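Side-chain contacts in DUF1214 domain-containing protein (Burkholderia cenocepacia, PDB 6ANS), which is of unknown function but belongs to the DUF1214 family and folds into two beta-sandwich-like regions alongside a group of helices: residues V338-A343 and I363-V368; L110-R115 and A206-E211; A290-V295 and A384-A389. One frame throughout, in Å; residues are numbered along the deposited sequence.

Contact 1: V338-A343 and I363-V368; sequences VTVIVA and ICWRWV. With PO4 (phosphate ion), chain E.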
# COMPACT_ATOMS: atom_id res chain seq x y z
N VAL A 338 9.21 -30.99 -19.83
CA VAL A 338 8.29 -29.87 -19.79
C VAL A 338 8.72 -28.85 -20.83
O VAL A 338 9.91 -28.51 -20.93
CB VAL A 338 8.20 -29.23 -18.39
CG1 VAL A 338 7.44 -27.93 -18.47
CG2 VAL A 338 7.47 -30.18 -17.43
N THR A 339 7.76 -28.37 -21.61
CA THR A 339 7.95 -27.31 -22.58
C THR A 339 7.10 -26.13 -22.15
O THR A 339 5.96 -26.30 -21.70
CB THR A 339 7.58 -27.78 -23.99
OG1 THR A 339 8.39 -28.91 -24.35
CG2 THR A 339 7.85 -26.68 -24.99
N VAL A 340 7.68 -24.93 -22.26
CA VAL A 340 7.01 -23.66 -21.98
C VAL A 340 7.29 -22.72 -23.15
O VAL A 340 8.45 -22.53 -23.53
CB VAL A 340 7.50 -23.02 -20.66
CG1 VAL A 340 6.79 -21.70 -20.43
CG2 VAL A 340 7.28 -23.96 -19.48
N ILE A 341 6.23 -22.10 -23.68
CA ILE A 341 6.33 -21.26 -24.87
C ILE A 341 6.03 -19.82 -24.50
O ILE A 341 4.97 -19.52 -23.95
CB ILE A 341 5.37 -21.73 -25.97
CG1 ILE A 341 5.53 -23.23 -26.24
CG2 ILE A 341 5.53 -20.88 -27.22
CD1 ILE A 341 6.67 -23.58 -27.16
N VAL A 342 6.97 -18.92 -24.82
CA VAL A 342 6.79 -17.47 -24.69
C VAL A 342 6.34 -16.95 -26.05
O VAL A 342 7.05 -17.12 -27.05
CB VAL A 342 8.10 -16.79 -24.25
CG1 VAL A 342 7.90 -15.32 -24.04
CG2 VAL A 342 8.66 -17.43 -22.98
N ALA A 343 5.16 -16.31 -26.11
CA ALA A 343 4.59 -15.85 -27.37
C ALA A 343 3.44 -14.89 -27.12
O ALA A 343 2.96 -14.73 -25.99
CB ALA A 343 4.12 -17.03 -28.23
N ILE A 363 13.35 -12.70 -17.82
CA ILE A 363 12.70 -13.98 -17.54
C ILE A 363 13.48 -14.66 -16.42
O ILE A 363 14.71 -14.55 -16.35
CB ILE A 363 12.62 -14.84 -18.82
CG1 ILE A 363 11.92 -16.17 -18.57
CG2 ILE A 363 14.02 -15.12 -19.38
CD1 ILE A 363 11.60 -16.90 -19.85
N CYS A 364 12.76 -15.34 -15.53
CA CYS A 364 13.34 -16.02 -14.38
C CYS A 364 12.74 -17.41 -14.20
O CYS A 364 11.52 -17.57 -14.19
CB CYS A 364 13.12 -15.21 -13.09
SG CYS A 364 13.68 -16.02 -11.55
N TRP A 365 13.61 -18.41 -14.03
CA TRP A 365 13.23 -19.78 -13.74
C TRP A 365 13.77 -20.14 -12.36
O TRP A 365 14.89 -19.75 -12.00
CB TRP A 365 13.79 -20.73 -14.81
CG TRP A 365 13.29 -22.16 -14.73
CD1 TRP A 365 13.51 -23.06 -13.71
CD2 TRP A 365 12.52 -22.86 -15.72
NE1 TRP A 365 12.92 -24.26 -14.01
CE2 TRP A 365 12.30 -24.17 -15.23
CE3 TRP A 365 12.00 -22.50 -16.97
CZ2 TRP A 365 11.57 -25.11 -15.95
CZ3 TRP A 365 11.28 -23.45 -17.68
CH2 TRP A 365 11.07 -24.74 -17.17
N ARG A 366 12.97 -20.87 -11.57
CA ARG A 366 13.35 -21.29 -10.23
C ARG A 366 13.19 -22.79 -10.08
O ARG A 366 12.12 -23.33 -10.38
CB ARG A 366 12.51 -20.62 -9.15
CG ARG A 366 12.72 -19.13 -8.99
CD ARG A 366 11.76 -18.63 -7.91
NE ARG A 366 11.68 -17.18 -7.87
CZ ARG A 366 10.97 -16.45 -8.72
NH1 ARG A 366 10.28 -17.04 -9.70
NH2 ARG A 366 10.96 -15.12 -8.61
N TRP A 367 14.23 -23.46 -9.58
CA TRP A 367 14.08 -24.73 -8.87
C TRP A 367 14.14 -24.45 -7.38
O TRP A 367 15.05 -23.76 -6.91
CB TRP A 367 15.16 -25.75 -9.23
CG TRP A 367 15.34 -26.08 -10.69
CD1 TRP A 367 16.46 -25.91 -11.43
CD2 TRP A 367 14.37 -26.69 -11.56
NE1 TRP A 367 16.26 -26.36 -12.71
CE2 TRP A 367 14.98 -26.84 -12.82
CE3 TRP A 367 13.05 -27.11 -11.40
CZ2 TRP A 367 14.31 -27.39 -13.92
CZ3 TRP A 367 12.39 -27.66 -12.49
CH2 TRP A 367 13.02 -27.79 -13.73
N VAL A 368 13.17 -24.97 -6.63
CA VAL A 368 13.13 -24.83 -5.17
C VAL A 368 13.32 -26.21 -4.55
O VAL A 368 12.48 -27.11 -4.74
CB VAL A 368 11.83 -24.17 -4.69
CG1 VAL A 368 11.85 -23.99 -3.18
CG2 VAL A 368 11.64 -22.82 -5.39
P PO4 E . 12.53 -14.95 -4.99
O1 PO4 E . 12.39 -16.41 -5.36
O2 PO4 E . 12.28 -14.16 -6.23
O3 PO4 E . 11.55 -14.56 -3.91
O4 PO4 E . 13.93 -14.75 -4.48
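The interior of a beta sandwich is joined here: Val340 and Val342, on strand 338-343 of one four-stranded sheet, meet Trp365 and Ile363, on strand 360-368 of the facing sheet. The strands run in opposite directions across the core, so the two pairs lie in step, with no hydrogen bond between the segments. Val340 CG2 approaches the six-membered end of the indole obliquely, 4.4 Å from Trp365 CZ3. Further along, Val342 CG2 lies 4.3 Å from Ile363 CD1, a methyl delivered by an extended isoleucine chain (chi2 169°). Between them the two pairs make a thin contact, and Ile293 of strand 289-295 also touches both Ile363 and Trp365. Around the indole the core turns aromatic. Trp365 NE1 sits 3.3 Å above the ring plane of Trp367, offset toward its rim, and Trp304 stacks on Trp365.

Cys364 and Arg366, the alternate residues of segment 363-368, face the other way. Arg366 stretches from CG to NE and places its guanidinium beside a phosphate, probably taken up from the crystallisation liquor. Arg366 NE donates to phosphate O1 at 2.7 Å, and Arg366 NH2 donates more nearly straight to phosphate O2 at 2.9 Å (N-H...O 166°), so the ion is gripped at the guanidinium edge. Cys364 SG lies over the centre of one guanidinium face, 3.9 Å above the plane. Arg366 NH1 is held by Gln307 and Asn305, which fixes the rotation of the group. Tyr278, Tyr111 and Arg194 complete the phosphate site. One face of the strand thus packs the apolar interior while the other carries Arg366, which holds a phosphate in this crystal, whatever its natural role may be; the valine, isoleucine and tryptophan packing is that of a beta-sandwich core.

Contact 2: L110-R115 and A206-E211; sequences LYQYAR and AQLKIE. With PO4 (phosphate ion), chain E.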
# COMPACT_ATOMS: atom_id res chain seq x y z
N LEU A 110 3.41 -14.82 -1.55
CA LEU A 110 3.09 -13.75 -0.62
C LEU A 110 4.39 -13.37 0.08
O LEU A 110 4.98 -14.19 0.79
CB LEU A 110 2.05 -14.20 0.40
CG LEU A 110 1.67 -13.18 1.49
CD1 LEU A 110 1.22 -11.88 0.89
CD2 LEU A 110 0.61 -13.74 2.46
N TYR A 111 4.86 -12.16 -0.18
CA TYR A 111 6.05 -11.65 0.50
C TYR A 111 5.62 -10.84 1.70
O TYR A 111 4.68 -10.04 1.63
CB TYR A 111 6.89 -10.74 -0.41
CG TYR A 111 7.59 -11.39 -1.56
CD1 TYR A 111 8.81 -12.05 -1.39
CD2 TYR A 111 7.08 -11.29 -2.86
CE1 TYR A 111 9.47 -12.62 -2.46
CE2 TYR A 111 7.74 -11.85 -3.94
CZ TYR A 111 8.94 -12.52 -3.73
OH TYR A 111 9.61 -13.07 -4.78
N GLN A 112 6.36 -11.00 2.79
CA GLN A 112 6.14 -10.17 3.97
C GLN A 112 7.49 -9.75 4.51
O GLN A 112 8.41 -10.56 4.60
CB GLN A 112 5.35 -10.92 5.03
CG GLN A 112 3.95 -11.28 4.57
CD GLN A 112 3.15 -11.90 5.69
OE1 GLN A 112 3.27 -13.09 5.97
NE2 GLN A 112 2.40 -11.06 6.40
N TYR A 113 7.59 -8.49 4.89
CA TYR A 113 8.84 -7.89 5.32
C TYR A 113 8.57 -7.10 6.59
O TYR A 113 7.57 -6.38 6.67
CB TYR A 113 9.39 -6.98 4.20
CG TYR A 113 10.69 -6.24 4.43
CD1 TYR A 113 11.80 -6.50 3.63
CD2 TYR A 113 10.81 -5.25 5.40
CE1 TYR A 113 12.99 -5.81 3.80
CE2 TYR A 113 12.01 -4.55 5.58
CZ TYR A 113 13.09 -4.83 4.77
OH TYR A 113 14.29 -4.15 4.93
N ALA A 114 9.46 -7.24 7.56
CA ALA A 114 9.43 -6.39 8.74
C ALA A 114 10.83 -5.89 9.04
O ALA A 114 11.80 -6.66 8.98
CB ALA A 114 8.88 -7.14 9.96
N ARG A 115 10.93 -4.60 9.36
CA ARG A 115 12.18 -4.06 9.87
C ARG A 115 12.37 -4.53 11.30
O ARG A 115 11.44 -4.49 12.11
CB ARG A 115 12.18 -2.53 9.84
CG ARG A 115 12.16 -1.92 8.45
CD ARG A 115 13.43 -2.27 7.68
NE ARG A 115 14.61 -1.53 8.11
CZ ARG A 115 15.67 -1.35 7.34
NH1 ARG A 115 15.68 -1.86 6.11
NH2 ARG A 115 16.73 -0.68 7.77
N ALA A 206 -0.36 -18.52 5.84
CA ALA A 206 -0.09 -18.36 7.26
C ALA A 206 -0.41 -16.92 7.65
O ALA A 206 -0.20 -15.99 6.87
CB ALA A 206 1.37 -18.70 7.55
N GLN A 207 -0.94 -16.74 8.85
CA GLN A 207 -1.30 -15.42 9.36
C GLN A 207 -0.33 -15.12 10.50
O GLN A 207 -0.44 -15.70 11.58
CB GLN A 207 -2.75 -15.41 9.83
CG GLN A 207 -3.70 -15.57 8.68
CD GLN A 207 -4.62 -16.73 8.89
OE1 GLN A 207 -5.72 -16.59 9.43
NE2 GLN A 207 -4.14 -17.92 8.50
N LEU A 208 0.62 -14.24 10.23
CA LEU A 208 1.74 -14.03 11.12
C LEU A 208 1.73 -12.61 11.65
O LEU A 208 1.45 -11.67 10.90
CB LEU A 208 3.09 -14.29 10.40
CG LEU A 208 3.19 -15.63 9.70
CD1 LEU A 208 4.42 -15.72 8.83
CD2 LEU A 208 3.16 -16.76 10.74
N LYS A 209 2.09 -12.47 12.92
CA LYS A 209 2.33 -11.20 13.57
C LYS A 209 3.74 -11.21 14.15
O LYS A 209 4.27 -12.27 14.54
CB LYS A 209 1.30 -10.95 14.69
N ILE A 210 4.37 -10.04 14.20
CA ILE A 210 5.70 -9.88 14.77
C ILE A 210 5.62 -8.85 15.88
O ILE A 210 5.01 -7.79 15.72
CB ILE A 210 6.75 -9.48 13.71
CG1 ILE A 210 8.14 -9.38 14.35
CG2 ILE A 210 6.34 -8.19 12.96
CD1 ILE A 210 9.24 -9.14 13.38
N GLU A 211 6.24 -9.16 17.02
CA GLU A 211 6.30 -8.21 18.12
C GLU A 211 7.65 -8.31 18.81
O GLU A 211 8.35 -9.32 18.71
CB GLU A 211 5.17 -8.46 19.12
CG GLU A 211 5.24 -9.82 19.78
CD GLU A 211 3.96 -10.20 20.51
OE1 GLU A 211 3.08 -9.32 20.70
OE2 GLU A 211 3.82 -11.38 20.89
P PO4 E . 12.53 -14.95 -4.99
O1 PO4 E . 12.39 -16.41 -5.36
O2 PO4 E . 12.28 -14.16 -6.23
O3 PO4 E . 11.55 -14.56 -3.91
O4 PO4 E . 13.93 -14.75 -4.48
O HOH W 1 0.81 -13.49 7.51
O HOH W 2 0.39 -10.60 8.77
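Gln112 meets Leu208 between two facing sheets, and its side chain is the one to follow. CB heads toward strand 207-212, and CG lies beside the backbone N (chi1 -64°), from where the chain extends to CD. At the tip, Gln112 OE1 comes within 4.1 Å of Leu208 CD1, the two side chains crossing at a slant. The same oxygen accepts from Gln195 NE2 and from water 1, at 2.9 Å, which also donates to Ala206 O and accepts from Leu208 N. Gln112 NE2 donates to water 2 at 3.1 Å, and that water donates to Leu208 O, 2.6 Å away. Two waters therefore tie the amide to the backbone of segment 206-211 where no direct bond forms.

Two residues on, the contact is purely apolar: Ala114 CB packs 4.0 Å from Ile210 CD1. Tyr111 turns to the other side of its strand, where its OH donates to phosphate O3 at 2.6 Å. Strand 109-115 is an outermost strand, paired with 188-196, and its far face meets helix 60-83 through Tyr113 and Arg115; strand 207-212 lies beside 122-125, whose Val124 touches both Leu208 and Ile210.

Contact 3: A290-V295 and A384-A389; sequences ALVIDV and AALKEA
Ala290 begins strand segment 290-295 with its methyl group turned to the C-terminal helix 383-389, where Ala290 CB rests 3.8 Å from Leu386 CD1. Leu291 points away from the helix and touches Val342 and the loop residue Leu285. Val292 comes back to the helix side and meets Leu386 tip to tip, its CG2 lying 4.0 Å from Leu386 CD1. A single leucine methyl thus fits into the notch between two residues spaced i, i+2 on the strand. The leucine torsions explain this: CG stands beside the backbone N (chi1 -60°), and CD1 lies anti to CA (chi2 167°), which makes it the leading branch toward the sheet.

Past Val292 the strand leaves the helix. Ile293 faces inward to the opposing sheet, and Asp294, on the helix side, is instead engaged by polar partners: its OD1 is hydrogen-bonded to Thr339 OG1 of the neighbouring strand, while Arg377 and Arg379 make long, weak ion pairs with OD2. Val295 again joins the core, touching Val338, Trp365 and Trp367.

On the helix, Leu386 alone reaches the strand segment. The turn around it is regular, with Glu388 N bonded to Ala384 O at 3.0 Å, and Lys387 NZ reaches Thr345 OG1. Leu386 also touches Val381, on the edge strand that leads directly into the helix. Strand 377-382 pairs with 289-295, so the helix folds back over the sheet it has just left. The contact, apolar and without a hydrogen bond between the segments, is that of a short terminal helix lying on the outer face of a sandwich sheet, with one leucine packed against an alanine and a valine of the strand.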
# COMPACT_ATOMS: atom_id res chain seq x y z
N ALA A 290 8.35 -16.93 -31.32
CA ALA A 290 8.11 -17.56 -30.03
C ALA A 290 9.43 -18.08 -29.50
O ALA A 290 10.31 -18.50 -30.26
CB ALA A 290 7.08 -18.69 -30.14
N LEU A 291 9.56 -18.05 -28.17
CA LEU A 291 10.70 -18.63 -27.48
C LEU A 291 10.27 -19.97 -26.90
O LEU A 291 9.37 -20.01 -26.05
CB LEU A 291 11.21 -17.70 -26.38
CG LEU A 291 12.48 -18.21 -25.69
CD1 LEU A 291 13.68 -18.19 -26.64
CD2 LEU A 291 12.77 -17.42 -24.44
N VAL A 292 10.91 -21.05 -27.34
CA VAL A 292 10.59 -22.40 -26.89
C VAL A 292 11.60 -22.80 -25.83
O VAL A 292 12.79 -22.92 -26.13
CB VAL A 292 10.59 -23.39 -28.06
CG1 VAL A 292 10.18 -24.78 -27.56
CG2 VAL A 292 9.69 -22.90 -29.19
N ILE A 293 11.12 -23.02 -24.61
CA ILE A 293 11.95 -23.42 -23.48
C ILE A 293 11.65 -24.88 -23.16
O ILE A 293 10.48 -25.27 -23.11
CB ILE A 293 11.69 -22.53 -22.25
CG1 ILE A 293 11.71 -21.04 -22.63
CG2 ILE A 293 12.70 -22.82 -21.14
CD1 ILE A 293 11.25 -20.12 -21.51
N ASP A 294 12.71 -25.67 -22.94
CA ASP A 294 12.59 -27.10 -22.70
C ASP A 294 13.49 -27.52 -21.55
O ASP A 294 14.65 -27.10 -21.48
CB ASP A 294 12.98 -27.93 -23.92
CG ASP A 294 11.92 -27.92 -24.99
OD1 ASP A 294 10.84 -28.49 -24.77
OD2 ASP A 294 12.18 -27.33 -26.06
N VAL A 295 12.96 -28.37 -20.68
CA VAL A 295 13.75 -29.17 -19.75
C VAL A 295 13.43 -30.63 -20.03
O VAL A 295 12.25 -31.00 -20.17
CB VAL A 295 13.47 -28.80 -18.28
CG1 VAL A 295 14.01 -27.39 -17.98
CG2 VAL A 295 11.98 -28.89 -17.95
N ALA A 384 3.97 -19.17 -36.03
CA ALA A 384 3.11 -19.88 -36.96
C ALA A 384 3.50 -21.35 -37.07
O ALA A 384 2.64 -22.21 -37.27
CB ALA A 384 3.15 -19.21 -38.34
N ALA A 385 4.80 -21.65 -36.95
CA ALA A 385 5.26 -23.03 -37.07
C ALA A 385 4.73 -23.90 -35.94
O ALA A 385 4.46 -25.09 -36.14
CB ALA A 385 6.78 -23.07 -37.12
N LEU A 386 4.56 -23.32 -34.75
CA LEU A 386 4.02 -24.08 -33.63
C LEU A 386 2.51 -24.25 -33.74
O LEU A 386 1.97 -25.28 -33.31
CB LEU A 386 4.36 -23.39 -32.30
CG LEU A 386 5.86 -23.23 -32.01
CD1 LEU A 386 6.10 -22.27 -30.85
CD2 LEU A 386 6.49 -24.59 -31.75
N LYS A 387 1.80 -23.26 -34.29
CA LYS A 387 0.35 -23.36 -34.42
C LYS A 387 -0.04 -24.37 -35.49
O LYS A 387 -0.96 -25.17 -35.29
CB LYS A 387 -0.25 -21.99 -34.73
CG LYS A 387 -0.31 -21.05 -33.53
CD LYS A 387 -1.11 -19.81 -33.88
CE LYS A 387 -1.24 -18.87 -32.69
NZ LYS A 387 -1.86 -17.57 -33.08
N GLU A 388 0.64 -24.34 -36.65
CA GLU A 388 0.37 -25.33 -37.69
C GLU A 388 0.65 -26.74 -37.18
O GLU A 388 -0.17 -27.65 -37.37
CB GLU A 388 1.21 -25.03 -38.93
N ALA A 389 1.79 -26.93 -36.51
CA ALA A 389 2.18 -28.26 -36.06
C ALA A 389 1.31 -28.76 -34.91
O ALA A 389 0.95 -29.94 -34.86
CB ALA A 389 3.66 -28.25 -35.64

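Contacts 1 and 3 belong to the same sandwich, their centres 13 Å apart, because strands 338-343 and 289-295 are neighbours in one sheet. Contact 1 uses the inner face of that sheet and contact 3 its outer face. Along the chain, both segments of contact 1 fall between those of contact 3. Contact 2 comes earlier and lies across the molecule, its centre 29 Å from contact 1 and 41 Å from contact 3. It joins another pair of sheets, whose strand orders match those of the later pair. Contacts 1 and 2 both touch the phosphate, while contact 3 lies away from it; the matching sheet pairs suggest two related halves with the ion between them.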